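Local coordinates for metallo-beta-lactamase domain-containing protein (PDB 2AZ4) that is of unestablished function but binds two zinc ions in a metallo-beta-lactamase fold and may act as an RNA-binding exonuclease, at residues A[89-93]-A[116-120]; A[167-171]-A[263-267]; A[238-244]-A[270-274]. One frame throughout, in Å; residues are numbered along the deposited sequence.

Interaction 1: A[89-93]-A[116-120]. With ZN (zinc ion), chain C.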
loop_
_atom_site.group_PDB
_atom_site.type_symbol
_atom_site.label_atom_id
_atom_site.label_comp_id
_atom_site.label_asym_id
_atom_site.label_seq_id
_atom_site.Cartn_x
_atom_site.Cartn_y
_atom_site.Cartn_z
ATOM N N PHE A 89 8.888 10.613 5.279
ATOM C CA PHE A 89 8.396 10.331 3.938
ATOM C C PHE A 89 7.587 9.063 3.957
ATOM O O PHE A 89 7.877 8.122 4.732
ATOM C CB PHE A 89 9.570 10.219 2.952
ATOM C CG PHE A 89 10.324 11.486 2.784
ATOM C CD1 PHE A 89 10.070 12.319 1.695
ATOM C CD2 PHE A 89 11.287 11.872 3.714
ATOM C CE1 PHE A 89 10.773 13.528 1.540
ATOM C CE2 PHE A 89 11.991 13.085 3.582
ATOM C CZ PHE A 89 11.722 13.921 2.497
ATOM N N LEU A 90 6.588 9.010 3.080
ATOM C CA LEU A 90 5.690 7.877 3.014
ATOM C C LEU A 90 5.640 7.346 1.575
ATOM O O LEU A 90 5.172 8.038 0.669
ATOM C CB LEU A 90 4.311 8.337 3.512
ATOM C CG LEU A 90 3.080 7.476 3.567
ATOM C CD1 LEU A 90 3.318 6.123 4.266
ATOM C CD2 LEU A 90 1.923 8.278 4.214
ATOM N N SER A 91 6.137 6.127 1.383
ATOM C CA SER A 91 6.259 5.543 0.061
ATOM C C SER A 91 4.888 5.410 -0.604
ATOM O O SER A 91 4.750 5.723 -1.773
ATOM C CB SER A 91 7.001 4.182 0.101
ATOM O OG SER A 91 6.209 3.094 0.584
ATOM N N HIS A 92 3.904 4.924 0.146
ATOM C CA HIS A 92 2.544 4.736 -0.348
ATOM C C HIS A 92 1.540 4.534 0.803
ATOM O O HIS A 92 1.923 4.425 1.975
ATOM C CB HIS A 92 2.464 3.600 -1.391
ATOM C CG HIS A 92 2.789 2.235 -0.849
ATOM N ND1 HIS A 92 4.001 1.928 -0.268
ATOM C CD2 HIS A 92 2.065 1.091 -0.820
ATOM C CE1 HIS A 92 4.019 0.651 0.074
ATOM N NE2 HIS A 92 2.850 0.125 -0.231
ATOM N N ALA A 93 0.256 4.458 0.457
ATOM C CA ALA A 93 -0.842 4.468 1.422
ATOM C C ALA A 93 -1.087 3.183 2.243
ATOM O O ALA A 93 -1.726 3.234 3.321
ATOM C CB ALA A 93 -2.129 4.897 0.730
ATOM N N THR A 116 -1.055 9.585 -3.105
ATOM C CA THR A 116 -1.048 8.838 -1.850
ATOM C C THR A 116 -1.852 9.562 -0.761
ATOM O O THR A 116 -2.601 8.933 0.012
ATOM C CB THR A 116 0.394 8.599 -1.365
ATOM O OG1 THR A 116 1.033 7.651 -2.246
ATOM C CG2 THR A 116 0.385 8.045 0.080
ATOM N N LYS A 117 -1.660 10.877 -0.677
ATOM C CA LYS A 117 -2.430 11.693 0.269
ATOM C C LYS A 117 -3.964 11.592 0.041
ATOM O O LYS A 117 -4.729 11.407 1.005
ATOM C CB LYS A 117 -1.928 13.143 0.229
ATOM C CG LYS A 117 -2.676 14.110 1.152
ATOM C CD LYS A 117 -2.218 15.529 0.894
ATOM C CE LYS A 117 -3.135 16.496 1.631
ATOM N NZ LYS A 117 -2.604 17.890 1.691
ATOM N N MET A 118 -4.398 11.706 -1.226
ATOM C CA MET A 118 -5.800 11.501 -1.614
ATOM C C MET A 118 -6.328 10.133 -1.190
ATOM O O MET A 118 -7.398 10.043 -0.572
ATOM C CB MET A 118 -5.992 11.614 -3.135
ATOM C CG MET A 118 -5.806 13.003 -3.688
ATOM S SD MET A 118 -5.895 13.168 -5.500
ATOM C CE MET A 118 -6.209 14.879 -5.353
ATOM N N ILE A 119 -5.612 9.075 -1.601
ATOM C CA ILE A 119 -5.953 7.679 -1.254
ATOM C C ILE A 119 -6.155 7.491 0.255
ATOM O O ILE A 119 -7.181 6.985 0.710
ATOM C CB ILE A 119 -4.868 6.680 -1.818
ATOM C CG1 ILE A 119 -4.823 6.701 -3.354
ATOM C CG2 ILE A 119 -5.072 5.237 -1.329
ATOM C CD1 ILE A 119 -6.175 6.577 -4.002
ATOM N N LEU A 120 -5.168 7.925 1.025
ATOM C CA LEU A 120 -5.122 7.701 2.451
ATOM C C LEU A 120 -6.305 8.378 3.128
ATOM O O LEU A 120 -6.973 7.774 3.982
ATOM C CB LEU A 120 -3.814 8.278 2.986
ATOM C CG LEU A 120 -3.020 7.670 4.131
ATOM C CD1 LEU A 120 -3.212 6.146 4.306
ATOM C CD2 LEU A 120 -1.556 8.029 3.915
HETATM ZN ZN ZN C . 2.205 -2.052 -0.543
HETATM O O HOH W 1 4.072 8.426 -2.344
HETATM O O HOH W 2 -0.179 5.286 -2.281
HETATM O O HOH W 3 1.715 -4.188 -0.447
HETATM O O HOH W 4 1.998 -2.776 1.643
#

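Interaction 2: A[167-171]-A[263-267]. With ZN (zinc ion), chain C.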
loop_
_atom_site.group_PDB
_atom_site.type_symbol
_atom_site.label_atom_id
_atom_site.label_comp_id
_atom_site.label_asym_id
_atom_site.label_seq_id
_atom_site.Cartn_x
_atom_site.Cartn_y
_atom_site.Cartn_z
ATOM N N HIS A 167 3.143 -0.080 -8.425
ATOM C CA HIS A 167 2.673 -0.902 -7.288
ATOM C C HIS A 167 1.130 -0.904 -7.359
ATOM O O HIS A 167 0.543 -0.113 -8.088
ATOM C CB HIS A 167 3.232 -0.337 -5.960
ATOM C CG HIS A 167 2.920 -1.167 -4.745
ATOM N ND1 HIS A 167 3.089 -2.533 -4.701
ATOM C CD2 HIS A 167 2.487 -0.807 -3.511
ATOM C CE1 HIS A 167 2.731 -2.986 -3.510
ATOM N NE2 HIS A 167 2.376 -1.959 -2.763
ATOM N N ASP A 168 0.469 -1.802 -6.651
ATOM C CA ASP A 168 -0.988 -1.846 -6.698
ATOM C C ASP A 168 -1.648 -0.746 -5.850
ATOM O O ASP A 168 -2.868 -0.660 -5.844
ATOM C CB ASP A 168 -1.540 -3.251 -6.362
ATOM C CG ASP A 168 -1.149 -3.724 -4.981
ATOM O OD1 ASP A 168 -0.228 -3.127 -4.415
ATOM O OD2 ASP A 168 -1.755 -4.693 -4.438
ATOM N N ALA A 169 -0.856 0.053 -5.112
ATOM C CA ALA A 169 -1.350 1.308 -4.536
ATOM C C ALA A 169 -0.987 2.404 -5.519
ATOM O O ALA A 169 0.200 2.584 -5.835
ATOM C CB ALA A 169 -0.710 1.623 -3.171
ATOM N N TYR A 170 -1.991 3.113 -6.016
ATOM C CA TYR A 170 -1.760 4.276 -6.873
ATOM C C TYR A 170 -1.009 5.348 -6.074
ATOM O O TYR A 170 -1.242 5.508 -4.883
ATOM C CB TYR A 170 -3.086 4.822 -7.424
ATOM C CG TYR A 170 -2.889 5.851 -8.522
ATOM C CD1 TYR A 170 -2.383 5.473 -9.771
ATOM C CD2 TYR A 170 -3.199 7.195 -8.309
ATOM C CE1 TYR A 170 -2.184 6.418 -10.788
ATOM C CE2 TYR A 170 -2.999 8.159 -9.325
ATOM C CZ TYR A 170 -2.498 7.753 -10.547
ATOM O OH TYR A 170 -2.306 8.675 -11.556
ATOM N N GLY A 171 -0.084 6.045 -6.731
ATOM C CA GLY A 171 0.750 7.054 -6.089
ATOM C C GLY A 171 1.968 6.552 -5.325
ATOM O O GLY A 171 2.611 7.314 -4.587
ATOM N N ALA A 263 -7.269 1.331 -2.783
ATOM C CA ALA A 263 -6.001 1.966 -3.155
ATOM C C ALA A 263 -5.565 1.647 -4.598
ATOM O O ALA A 263 -4.779 2.394 -5.184
ATOM C CB ALA A 263 -4.890 1.624 -2.141
ATOM N N ASN A 264 -6.080 0.557 -5.171
ATOM C CA ASN A 264 -5.790 0.234 -6.585
ATOM C C ASN A 264 -6.740 0.935 -7.544
ATOM O O ASN A 264 -7.524 0.299 -8.267
ATOM C CB ASN A 264 -5.791 -1.284 -6.841
ATOM C CG ASN A 264 -4.967 -1.656 -8.046
ATOM O OD1 ASN A 264 -4.712 -0.822 -8.925
ATOM N ND2 ASN A 264 -4.535 -2.915 -8.103
ATOM N N VAL A 265 -6.647 2.261 -7.575
ATOM C CA VAL A 265 -7.619 3.081 -8.295
ATOM C C VAL A 265 -7.539 2.814 -9.797
ATOM O O VAL A 265 -8.550 2.814 -10.485
ATOM C CB VAL A 265 -7.425 4.575 -8.017
ATOM C CG1 VAL A 265 -8.669 5.329 -8.422
ATOM C CG2 VAL A 265 -7.211 4.825 -6.521
ATOM N N GLU A 266 -6.330 2.566 -10.294
ATOM C CA GLU A 266 -6.147 2.319 -11.725
ATOM C C GLU A 266 -6.769 1.028 -12.209
ATOM O O GLU A 266 -7.160 0.945 -13.369
ATOM C CB GLU A 266 -4.670 2.339 -12.102
ATOM C CG GLU A 266 -4.116 3.713 -12.384
ATOM C CD GLU A 266 -2.800 3.631 -13.151
ATOM O OE1 GLU A 266 -2.836 3.452 -14.392
ATOM O OE2 GLU A 266 -1.743 3.701 -12.501
ATOM N N ARG A 267 -6.817 0.003 -11.358
ATOM C CA ARG A 267 -7.528 -1.214 -11.728
ATOM C C ARG A 267 -9.017 -0.896 -11.915
ATOM O O ARG A 267 -9.615 -1.310 -12.904
ATOM C CB ARG A 267 -7.333 -2.347 -10.708
ATOM C CG ARG A 267 -8.081 -3.630 -11.086
ATOM C CD ARG A 267 -7.847 -4.813 -10.123
ATOM N NE ARG A 267 -6.430 -5.164 -10.003
ATOM C CZ ARG A 267 -5.954 -6.070 -9.147
ATOM N NH1 ARG A 267 -6.793 -6.742 -8.363
ATOM N NH2 ARG A 267 -4.643 -6.305 -9.068
HETATM ZN ZN ZN C . 2.205 -2.052 -0.543
HETATM O O HOH W 5 -1.093 1.779 -9.667
HETATM O O HOH W 3 1.715 -4.188 -0.447
HETATM O O HOH W 4 1.998 -2.776 1.643
#

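Interaction 3: A[238-244]-A[270-274]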
loop_
_atom_site.group_PDB
_atom_site.type_symbol
_atom_site.label_atom_id
_atom_site.label_comp_id
_atom_site.label_asym_id
_atom_site.label_seq_id
_atom_site.Cartn_x
_atom_site.Cartn_y
_atom_site.Cartn_z
ATOM N N GLU A 238 -3.100 -5.579 -16.973
ATOM C CA GLU A 238 -3.749 -5.659 -18.284
ATOM C C GLU A 238 -4.376 -7.027 -18.549
ATOM O O GLU A 238 -5.485 -7.106 -19.075
ATOM C CB GLU A 238 -2.761 -5.317 -19.412
ATOM C CG GLU A 238 -3.384 -5.300 -20.841
ATOM C CD GLU A 238 -4.559 -4.321 -21.006
ATOM O OE1 GLU A 238 -4.590 -3.280 -20.299
ATOM O OE2 GLU A 238 -5.455 -4.591 -21.857
ATOM N N ASP A 239 -3.641 -8.089 -18.209
ATOM C CA ASP A 239 -4.123 -9.457 -18.308
ATOM C C ASP A 239 -5.337 -9.662 -17.383
ATOM O O ASP A 239 -6.316 -10.299 -17.772
ATOM C CB ASP A 239 -2.994 -10.434 -17.956
ATOM C CG ASP A 239 -3.348 -11.891 -18.259
ATOM O OD1 ASP A 239 -3.930 -12.168 -19.323
ATOM O OD2 ASP A 239 -3.046 -12.778 -17.436
ATOM N N LEU A 240 -5.275 -9.121 -16.164
ATOM C CA LEU A 240 -6.409 -9.191 -15.240
ATOM C C LEU A 240 -7.706 -8.651 -15.877
ATOM O O LEU A 240 -8.760 -9.310 -15.808
ATOM C CB LEU A 240 -6.091 -8.441 -13.940
ATOM C CG LEU A 240 -7.103 -8.633 -12.804
ATOM C CD1 LEU A 240 -6.381 -8.682 -11.487
ATOM C CD2 LEU A 240 -8.167 -7.507 -12.803
ATOM N N VAL A 241 -7.635 -7.469 -16.497
ATOM C CA VAL A 241 -8.850 -6.852 -17.078
ATOM C C VAL A 241 -9.397 -7.630 -18.293
ATOM O O VAL A 241 -10.616 -7.711 -18.464
ATOM C CB VAL A 241 -8.683 -5.350 -17.412
ATOM C CG1 VAL A 241 -10.002 -4.783 -17.979
ATOM C CG2 VAL A 241 -8.336 -4.596 -16.151
ATOM N N GLN A 242 -8.508 -8.200 -19.105
ATOM C CA GLN A 242 -8.916 -9.061 -20.241
ATOM C C GLN A 242 -9.659 -10.309 -19.774
ATOM O O GLN A 242 -10.661 -10.717 -20.382
ATOM C CB GLN A 242 -7.696 -9.444 -21.093
ATOM C CG GLN A 242 -7.009 -8.200 -21.742
ATOM C CD GLN A 242 -7.901 -7.534 -22.766
ATOM O OE1 GLN A 242 -8.198 -6.348 -22.672
ATOM N NE2 GLN A 242 -8.343 -8.301 -23.741
ATOM N N HIS A 243 -9.184 -10.897 -18.675
ATOM C CA HIS A 243 -9.884 -12.002 -18.025
ATOM C C HIS A 243 -11.277 -11.579 -17.537
ATOM O O HIS A 243 -12.261 -12.292 -17.757
ATOM C CB HIS A 243 -9.045 -12.574 -16.869
ATOM C CG HIS A 243 -8.050 -13.610 -17.293
ATOM N ND1 HIS A 243 -8.427 -14.849 -17.770
ATOM C CD2 HIS A 243 -6.694 -13.615 -17.264
ATOM C CE1 HIS A 243 -7.348 -15.564 -18.042
ATOM N NE2 HIS A 243 -6.284 -14.842 -17.739
ATOM N N LEU A 244 -11.368 -10.416 -16.899
ATOM C CA LEU A 244 -12.666 -9.865 -16.485
ATOM C C LEU A 244 -13.612 -9.694 -17.683
ATOM O O LEU A 244 -14.786 -10.058 -17.596
ATOM C CB LEU A 244 -12.490 -8.541 -15.746
ATOM C CG LEU A 244 -13.780 -7.952 -15.153
ATOM C CD1 LEU A 244 -13.516 -7.416 -13.762
ATOM C CD2 LEU A 244 -14.323 -6.831 -16.054
ATOM N N LYS A 270 -9.380 0.966 -15.144
ATOM C CA LYS A 270 -9.267 0.050 -16.297
ATOM C C LYS A 270 -10.490 -0.809 -16.505
ATOM O O LYS A 270 -10.898 -1.078 -17.652
ATOM C CB LYS A 270 -8.037 -0.867 -16.184
ATOM C CG LYS A 270 -6.713 -0.126 -16.128
ATOM C CD LYS A 270 -6.412 0.588 -17.466
ATOM C CE LYS A 270 -5.406 1.729 -17.299
ATOM N NZ LYS A 270 -4.752 2.092 -18.605
ATOM N N ILE A 271 -11.064 -1.290 -15.409
ATOM C CA ILE A 271 -12.297 -2.060 -15.506
ATOM C C ILE A 271 -13.391 -1.212 -16.179
ATOM O O ILE A 271 -14.043 -1.669 -17.118
ATOM C CB ILE A 271 -12.724 -2.659 -14.117
ATOM C CG1 ILE A 271 -11.746 -3.768 -13.728
ATOM C CG2 ILE A 271 -14.159 -3.211 -14.162
ATOM C CD1 ILE A 271 -11.780 -4.134 -12.257
ATOM N N ILE A 272 -13.576 0.015 -15.700
ATOM C CA ILE A 272 -14.516 0.966 -16.299
ATOM C C ILE A 272 -14.258 1.173 -17.801
ATOM O O ILE A 272 -15.200 1.205 -18.608
ATOM C CB ILE A 272 -14.459 2.311 -15.525
ATOM C CG1 ILE A 272 -14.983 2.104 -14.102
ATOM C CG2 ILE A 272 -15.236 3.409 -16.237
ATOM C CD1 ILE A 272 -14.800 3.304 -13.196
ATOM N N GLU A 273 -12.980 1.282 -18.168
ATOM C CA GLU A 273 -12.543 1.498 -19.561
ATOM C C GLU A 273 -12.964 0.341 -20.466
ATOM O O GLU A 273 -13.479 0.572 -21.566
ATOM C CB GLU A 273 -11.018 1.709 -19.621
ATOM C CG GLU A 273 -10.424 2.115 -20.981
ATOM C CD GLU A 273 -8.901 1.876 -21.070
ATOM O OE1 GLU A 273 -8.211 1.971 -20.024
ATOM O OE2 GLU A 273 -8.388 1.597 -22.195
ATOM N N LYS A 274 -12.783 -0.893 -19.998
ATOM C CA LYS A 274 -12.896 -2.056 -20.872
ATOM C C LYS A 274 -14.150 -2.926 -20.677
ATOM O O LYS A 274 -14.508 -3.712 -21.549
ATOM C CB LYS A 274 -11.626 -2.908 -20.747
ATOM C CG LYS A 274 -10.373 -2.197 -21.259
ATOM C CD LYS A 274 -9.375 -3.182 -21.873
ATOM C CE LYS A 274 -8.275 -2.459 -22.608
ATOM N NZ LYS A 274 -7.167 -2.034 -21.701
#

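Interaction 1: A[89-93]-A[116-120]
Thr116 lays its methyl group CG2 over the backbone between His92 and Ala93, 3.6 Å from Ala93 N. CG2 is set anti to the backbone N of Thr116, and OG1 is left beside that N, on the side where two waters lie. One of these waters takes the N-H of Ala93 and is 2.7 Å from Thr116 OG1; the other lies 2.8 Å from Ser91 O and also bonds to OG1. No direct hydrogen bond links 89-93 to 116-120, so water carries the polar part of the contact.

The apolar part centres on Ala93, whose CB points at the helix and meets Ile119 CG2 at 3.6 Å. Leu120 divides its two methyls: CD1 packs against Ala93 O and CB, while CD2 meets Leu90 CD2 tip to tip at 3.5 Å, a tight approach.

His92 points the other way: its NE2 binds zinc at 2.3 Å, and its ND1 donates to Ser91 OG at 2.6 Å, with the oxygen only 6° out of the ring plane, which, together with the zinc bond at NE2, fixes the ring's rotation. His92, His94, Asp96 and His97 are the ligands of the HxHxDH motif of this superfamily, and Ala93 is the small residue between its first two histidines. The loop follows strand 85-89 and leads into helix 95-98, with helix 114-123 packed against it and helix 283-293 touching Ile119.

Interaction 2: A[167-171]-A[263-267]
Ala263 O receives the N-H of Tyr170 at 3.0 Å in a nearly straight bond (174° at the hydrogen), the donor being tilted from the carbonyl plane. The same oxygen accepts a weak bond from Val265 N, closing an inverse gamma turn centred on Asn264, which is also the N-cap of helix 265-274. This turn is where 263-267 meets the zinc-binding loop of the metallo-beta-lactamase fold: His167 NE2 binds zinc at 2.2 Å, beside His92, His94, Asp189 and two waters.

Asn264 OD1 accepts from His195 and, weakly, from Arg267 N at 3.3 Å, while Asn264 ND2 donates to Glu237 OE2. The amide therefore has little freedom to turn. Asp168 O lies 3.2 Å from both CB and CG of Asn264, and Asp168 CB packs against Asn264 ND2 at 3.5 Å. Asp168 OD1 lies 3.1 Å above one face of the His167 ring, offset toward its rim.

A chi1 of -169° leaves Tyr170 CB against Val265 CG2 and carries the ring across the Glu266 chain. Ring and carboxylate planes stand 83° apart, and Glu266 OE2 approaches the ring edge in plane, 3.2 Å from Tyr170 CE1.

Interaction 3: A[238-244]-A[270-274]
Lys274 reaches from helix 265-274 across to helix 237-249. Lys274 CB rests on Val241 CG1 at 3.7 Å, and CG stays beside the same methyl. CD passes along the end of the Gln242 side chain, and CE of Lys274 comes within 3.6 Å of Glu238 OE2. A bend at the last torsion (chi4 85°) then turns NZ onto the carboxylate. Lys274 NZ donates to Glu238 OE2 at 3.1 Å, using the syn lone pair of that oxygen, and makes a weaker bond to OE1 at 3.2 Å. The ammonium group therefore faces both oxygens, and the two side chains cross at about a right angle.

Beneath this salt bridge the contact is apolar. Val241 points toward the partner helix and splits its methyls: CG1 serves Lys274, whereas CG2 sits 3.7 Å from Lys270 CB. Farther along, Leu244 crosses Ile271, with CD1 meeting Ile271 CD1 at 4.0 Å, and both residues also touch Leu329 of strand 328-331. The helix segments approach to 9.9 Å between axes and cross at -46°. Helix 265-274 is the connecting helix of the beta-alpha-beta crossover from strand 256-260 to strand 278-282, and helix 237-249 precedes the first of these strands.

Glu273 adds only long salt bridges, to Lys270 and to Lys274. The chemistry thus implies a buried Val-Leu-Ile seam next to the sheet and, at the solvent-facing side, a charged network whose strength water would probably weaken and whose exact geometry may owe something to crystal packing.

Interactions 1 and 2 meet at one zinc ion, each supplying a histidine, and they also touch directly where Ile119 CD1 packs on Val265 CG2. Interaction 1 is wholly buried, combining methyl packing with water-mediated polar links; interaction 2 is partly buried and relies on a direct backbone bond and a gripped amide. Interaction 3 lies away from the metals, its centre about 14 Å from that of interaction 2, and alone has a salt bridge across it. Helix 265-274 serves both of these: its start adjoins the zinc loop, while its end packs on helix 237-249, so that it joins the zinc-binding metallo-beta-lactamase part to the region of the six-stranded parallel sheet.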